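Local coordinates for protein pullulanase (Klebsiella oxytoca, PDB 2YOC) that hydrolyses the alpha-1,6-glucosidic links of pullulan and related branched glucans, and is a calcium-containing enzyme secreted through a type 2 secretion system, at residues H353-P367 with G600-W614. Sequence-based numbering, arbitrary orientation.
With SO4 (sulfate ion), chain P.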
# COMPACT_ATOMS: atom_id res chain seq x y z
N HIS B 353 -48.43 29.57 -6.45
CA HIS B 353 -47.13 29.05 -6.89
C HIS B 353 -46.06 29.98 -6.35
O HIS B 353 -46.03 31.15 -6.74
CB HIS B 353 -47.03 28.96 -8.42
CG HIS B 353 -46.01 27.97 -8.86
ND1 HIS B 353 -44.70 28.03 -8.39
CD2 HIS B 353 -46.15 26.88 -9.63
CE1 HIS B 353 -44.09 26.98 -8.92
NE2 HIS B 353 -44.91 26.26 -9.68
N PRO B 354 -45.14 29.50 -5.49
CA PRO B 354 -44.11 30.40 -4.95
C PRO B 354 -43.11 30.98 -5.95
O PRO B 354 -42.53 32.03 -5.66
CB PRO B 354 -43.43 29.55 -3.87
CG PRO B 354 -44.38 28.42 -3.59
CD PRO B 354 -45.01 28.15 -4.91
N GLN B 355 -42.95 30.36 -7.13
CA GLN B 355 -42.08 30.87 -8.19
C GLN B 355 -42.60 32.20 -8.75
O GLN B 355 -41.81 33.10 -9.00
CB GLN B 355 -41.91 29.86 -9.32
CG GLN B 355 -40.70 30.15 -10.19
CD GLN B 355 -40.58 29.17 -11.32
OE1 GLN B 355 -40.57 27.94 -11.11
NE2 GLN B 355 -40.43 29.68 -12.53
N SER B 356 -43.93 32.30 -8.97
CA SER B 356 -44.61 33.47 -9.50
C SER B 356 -45.20 34.35 -8.38
O SER B 356 -45.65 35.49 -8.63
CB SER B 356 -45.71 33.03 -10.46
OG SER B 356 -46.66 32.22 -9.80
N ARG B 357 -45.22 33.82 -7.15
CA ARG B 357 -45.80 34.48 -5.98
C ARG B 357 -47.28 34.78 -6.15
O ARG B 357 -47.85 35.55 -5.37
CB ARG B 357 -45.00 35.69 -5.53
CG ARG B 357 -43.83 35.27 -4.70
CD ARG B 357 -43.11 36.47 -4.17
NE ARG B 357 -43.78 37.04 -3.01
CZ ARG B 357 -43.46 38.21 -2.47
NH1 ARG B 357 -42.48 38.94 -2.99
NH2 ARG B 357 -44.12 38.66 -1.41
N LYS B 358 -47.93 34.14 -7.13
CA LYS B 358 -49.35 34.34 -7.36
C LYS B 358 -50.25 33.09 -7.26
O LYS B 358 -49.75 31.95 -7.18
CB LYS B 358 -49.61 35.20 -8.60
CG LYS B 358 -48.96 34.73 -9.87
CD LYS B 358 -49.26 35.73 -10.97
CE LYS B 358 -49.74 35.09 -12.25
NZ LYS B 358 -50.92 35.79 -12.82
N VAL B 359 -51.56 33.31 -7.14
CA VAL B 359 -52.54 32.24 -7.06
C VAL B 359 -52.92 31.99 -8.51
O VAL B 359 -53.64 32.77 -9.14
CB VAL B 359 -53.76 32.50 -6.12
CG1 VAL B 359 -54.68 31.28 -6.08
CG2 VAL B 359 -53.29 32.85 -4.70
N GLU B 360 -52.28 30.98 -9.06
CA GLU B 360 -52.36 30.55 -10.44
C GLU B 360 -53.66 29.85 -10.72
O GLU B 360 -54.19 29.12 -9.88
CB GLU B 360 -51.18 29.62 -10.77
CG GLU B 360 -49.83 30.32 -10.83
CD GLU B 360 -49.58 31.24 -12.01
OE1 GLU B 360 -50.25 31.11 -13.06
OE2 GLU B 360 -48.67 32.09 -11.88
N GLN B 361 -54.16 30.06 -11.92
CA GLN B 361 -55.33 29.38 -12.39
C GLN B 361 -55.04 28.79 -13.76
O GLN B 361 -54.81 29.55 -14.72
CB GLN B 361 -56.57 30.24 -12.36
CG GLN B 361 -57.30 30.08 -11.05
CD GLN B 361 -58.59 30.86 -11.03
OE1 GLN B 361 -58.60 32.09 -10.99
NE2 GLN B 361 -59.69 30.15 -11.02
N TYR B 362 -54.94 27.43 -13.81
CA TYR B 362 -54.64 26.66 -15.01
C TYR B 362 -55.25 25.26 -15.00
O TYR B 362 -55.58 24.72 -13.94
CB TYR B 362 -53.12 26.59 -15.28
CG TYR B 362 -52.20 26.44 -14.08
CD1 TYR B 362 -52.48 25.52 -13.07
CD2 TYR B 362 -51.00 27.14 -14.00
CE1 TYR B 362 -51.63 25.36 -11.98
CE2 TYR B 362 -50.15 27.00 -12.91
CZ TYR B 362 -50.48 26.12 -11.90
OH TYR B 362 -49.63 25.95 -10.84
N GLU B 363 -55.39 24.67 -16.20
CA GLU B 363 -55.85 23.30 -16.36
C GLU B 363 -54.61 22.48 -16.64
O GLU B 363 -53.82 22.82 -17.52
CB GLU B 363 -56.84 23.18 -17.50
CG GLU B 363 -58.21 23.69 -17.14
CD GLU B 363 -59.22 23.42 -18.23
OE1 GLU B 363 -59.08 22.38 -18.91
OE2 GLU B 363 -60.13 24.26 -18.42
N VAL B 364 -54.42 21.43 -15.82
CA VAL B 364 -53.25 20.54 -15.82
C VAL B 364 -53.72 19.11 -16.10
O VAL B 364 -54.81 18.74 -15.68
CB VAL B 364 -52.52 20.64 -14.44
CG1 VAL B 364 -51.14 19.98 -14.47
CG2 VAL B 364 -52.37 22.09 -13.99
N THR B 365 -52.87 18.31 -16.76
CA THR B 365 -53.13 16.89 -17.00
C THR B 365 -52.84 16.11 -15.70
O THR B 365 -52.20 16.65 -14.79
CB THR B 365 -52.32 16.36 -18.20
OG1 THR B 365 -50.98 16.86 -18.16
CG2 THR B 365 -52.97 16.70 -19.52
N ASP B 366 -53.31 14.87 -15.59
CA ASP B 366 -53.10 14.06 -14.39
C ASP B 366 -51.67 13.53 -14.33
O ASP B 366 -51.23 12.92 -15.31
CB ASP B 366 -54.07 12.86 -14.41
CG ASP B 366 -54.52 12.31 -13.07
OD1 ASP B 366 -53.67 12.21 -12.15
OD2 ASP B 366 -55.69 11.94 -12.96
N PRO B 367 -50.96 13.64 -13.19
CA PRO B 367 -49.64 12.98 -13.10
C PRO B 367 -49.80 11.44 -13.13
O PRO B 367 -48.89 10.71 -13.52
CB PRO B 367 -49.09 13.42 -11.74
CG PRO B 367 -50.09 14.30 -11.14
CD PRO B 367 -51.35 14.26 -11.91
N GLY B 600 -42.28 24.98 -12.73
CA GLY B 600 -42.78 26.35 -12.85
C GLY B 600 -44.22 26.43 -13.29
O GLY B 600 -44.77 25.45 -13.83
N PRO B 601 -44.89 27.58 -13.09
CA PRO B 601 -46.32 27.65 -13.45
C PRO B 601 -46.61 27.92 -14.93
O PRO B 601 -47.79 28.04 -15.30
CB PRO B 601 -46.85 28.76 -12.54
CG PRO B 601 -45.70 29.63 -12.33
CD PRO B 601 -44.43 28.82 -12.47
N THR B 602 -45.56 28.00 -15.78
CA THR B 602 -45.80 28.32 -17.19
C THR B 602 -45.48 27.25 -18.19
O THR B 602 -46.26 27.09 -19.15
CB THR B 602 -45.30 29.71 -17.56
OG1 THR B 602 -43.90 29.79 -17.30
CG2 THR B 602 -46.04 30.80 -16.81
N ASP B 603 -44.36 26.52 -17.99
CA ASP B 603 -43.99 25.49 -18.97
C ASP B 603 -45.12 24.52 -19.25
O ASP B 603 -45.76 23.99 -18.33
CB ASP B 603 -42.77 24.66 -18.56
CG ASP B 603 -41.43 25.16 -18.98
OD1 ASP B 603 -40.89 26.04 -18.27
OD2 ASP B 603 -40.85 24.60 -19.96
N ARG B 604 -45.32 24.28 -20.54
CA ARG B 604 -46.28 23.35 -21.11
C ARG B 604 -46.11 21.94 -20.47
O ARG B 604 -47.10 21.30 -20.10
CB ARG B 604 -46.00 23.29 -22.61
CG ARG B 604 -46.76 22.24 -23.36
CD ARG B 604 -46.35 22.26 -24.80
NE ARG B 604 -45.10 21.53 -25.02
CZ ARG B 604 -45.04 20.25 -25.35
NH1 ARG B 604 -46.15 19.53 -25.48
NH2 ARG B 604 -43.86 19.67 -25.56
N THR B 605 -44.85 21.49 -20.33
CA THR B 605 -44.51 20.18 -19.81
C THR B 605 -44.40 20.08 -18.29
O THR B 605 -44.15 18.99 -17.76
CB THR B 605 -43.37 19.54 -20.59
OG1 THR B 605 -42.14 20.10 -20.12
CG2 THR B 605 -43.50 19.71 -22.08
N SER B 606 -44.61 21.19 -17.57
CA SER B 606 -44.64 21.15 -16.11
C SER B 606 -46.03 20.60 -15.74
O SER B 606 -47.07 21.17 -16.14
CB SER B 606 -44.44 22.53 -15.51
OG SER B 606 -44.65 22.48 -14.10
N VAL B 607 -46.06 19.43 -15.07
CA VAL B 607 -47.33 18.82 -14.66
C VAL B 607 -47.32 18.78 -13.13
O VAL B 607 -48.10 19.48 -12.49
CB VAL B 607 -47.61 17.44 -15.34
CG1 VAL B 607 -48.99 16.92 -14.98
CG2 VAL B 607 -47.45 17.50 -16.87
N LEU B 608 -46.35 18.07 -12.56
CA LEU B 608 -46.17 17.93 -11.12
C LEU B 608 -45.98 19.25 -10.36
O LEU B 608 -46.57 19.43 -9.29
CB LEU B 608 -45.03 16.95 -10.79
CG LEU B 608 -45.31 15.50 -11.11
CD1 LEU B 608 -44.05 14.70 -11.06
CD2 LEU B 608 -46.39 14.93 -10.18
N ASP B 609 -45.15 20.18 -10.91
CA ASP B 609 -44.92 21.45 -10.23
C ASP B 609 -46.08 22.46 -10.38
O ASP B 609 -46.11 23.48 -9.68
CB ASP B 609 -43.55 22.04 -10.56
CG ASP B 609 -43.06 23.05 -9.52
OD1 ASP B 609 -43.03 22.68 -8.31
OD2 ASP B 609 -42.77 24.21 -9.91
N LYS B 610 -47.04 22.19 -11.28
CA LYS B 610 -48.20 23.04 -11.41
C LYS B 610 -49.24 22.62 -10.37
O LYS B 610 -49.99 23.47 -9.88
CB LYS B 610 -48.80 22.96 -12.82
CG LYS B 610 -48.06 23.75 -13.88
CD LYS B 610 -49.01 23.93 -15.04
CE LYS B 610 -48.37 24.49 -16.28
NZ LYS B 610 -48.21 23.43 -17.31
N ILE B 611 -49.29 21.29 -10.01
CA ILE B 611 -50.25 20.72 -9.05
C ILE B 611 -49.86 20.94 -7.58
O ILE B 611 -50.68 21.42 -6.79
CB ILE B 611 -50.68 19.26 -9.37
CG1 ILE B 611 -51.11 19.14 -10.84
CG2 ILE B 611 -51.81 18.84 -8.48
CD1 ILE B 611 -51.08 17.76 -11.39
N VAL B 612 -48.64 20.54 -7.21
CA VAL B 612 -48.14 20.75 -5.84
C VAL B 612 -46.81 21.50 -5.97
O VAL B 612 -45.73 20.87 -5.93
CB VAL B 612 -48.07 19.50 -4.88
CG1 VAL B 612 -47.86 19.93 -3.42
CG2 VAL B 612 -49.31 18.62 -4.98
N PRO B 613 -46.87 22.86 -6.20
CA PRO B 613 -45.64 23.64 -6.36
C PRO B 613 -44.68 23.50 -5.21
O PRO B 613 -45.09 23.40 -4.05
CB PRO B 613 -46.14 25.07 -6.48
CG PRO B 613 -47.52 24.95 -6.99
CD PRO B 613 -48.06 23.74 -6.30
N TRP B 614 -43.39 23.39 -5.55
CA TRP B 614 -42.26 23.27 -4.63
C TRP B 614 -42.22 21.99 -3.81
O TRP B 614 -41.42 21.87 -2.87
CB TRP B 614 -42.07 24.55 -3.81
CG TRP B 614 -41.48 25.69 -4.60
CD1 TRP B 614 -41.31 25.75 -5.95
CD2 TRP B 614 -40.92 26.90 -4.07
NE1 TRP B 614 -40.67 26.92 -6.30
CE2 TRP B 614 -40.42 27.65 -5.16
CE3 TRP B 614 -40.80 27.43 -2.76
CZ2 TRP B 614 -39.84 28.90 -5.00
CZ3 TRP B 614 -40.20 28.67 -2.60
CH2 TRP B 614 -39.73 29.40 -3.71
S SO4 P . -42.03 23.36 -24.50
O1 SO4 P . -43.22 24.22 -24.66
O2 SO4 P . -42.06 22.69 -23.18
O3 SO4 P . -40.84 24.20 -24.56
O4 SO4 P . -41.99 22.37 -25.60
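Asp609 OD2 is gripped from both segments: Gly600 N donates to its anti lone pair at 3.0 Å, and His353 NE2 reaches it from across the contact in a weak, bent bond (N-H...O angle 125°). The other oxygen, OD1, takes Trp614 N on its syn side, so the carboxylate bridges Gly600 and Trp614, the two ends of 600-614, and meets the edge of the imidazole, nearly perpendicular to it, through OD2 alone. That imidazole is sandwiched between two prolines by CH-pi contacts. Pro601 CD lies over the centre of one face and Pro613 CB over the other, 3.5 Å from the ring centroid, while Gln355 N donates nearly in the ring plane to His353 ND1 and thereby helps fix the ring's rotation. His353 also turns an edge toward the Trp614 face in an offset edge-to-face pair, planes 84° apart. Pro354 lies over one face of the indole, its CB 3.4 Å from the centroid of the six-membered ring, another CH-pi contact. Further along, the Tyr362 hydroxyl donates to Lys610 O (OH to O 2.7 Å), in the carbonyl plane and on a lone pair. With CG anti to the carbonyl carbon (chi1 -78°), Lys610 runs extended across the phenol and lays CD over the ring face; bent at its last torsion, it then hydrogen-bonds through NZ to Asp603 O and Ser606 O. Beyond the tyrosine the contact is mainly apolar: Val364 CG1 meets Ile611 CG1 at 3.7 Å, and Pro367 CB touches Leu608 CD2 at 3.5 Å. Strand 358-364, in the carbohydrate-binding module 48 region, pairs antiparallel with strand 344-353. The strand and its flanking loops pack on helix 608-611 and the loops around it, between barrel strands 586-591 and 661-664, joining this beta domain to the catalytic barrel, with helix 640-655 backing Leu608 and Pro367 and strand 293-299 meeting Ile611.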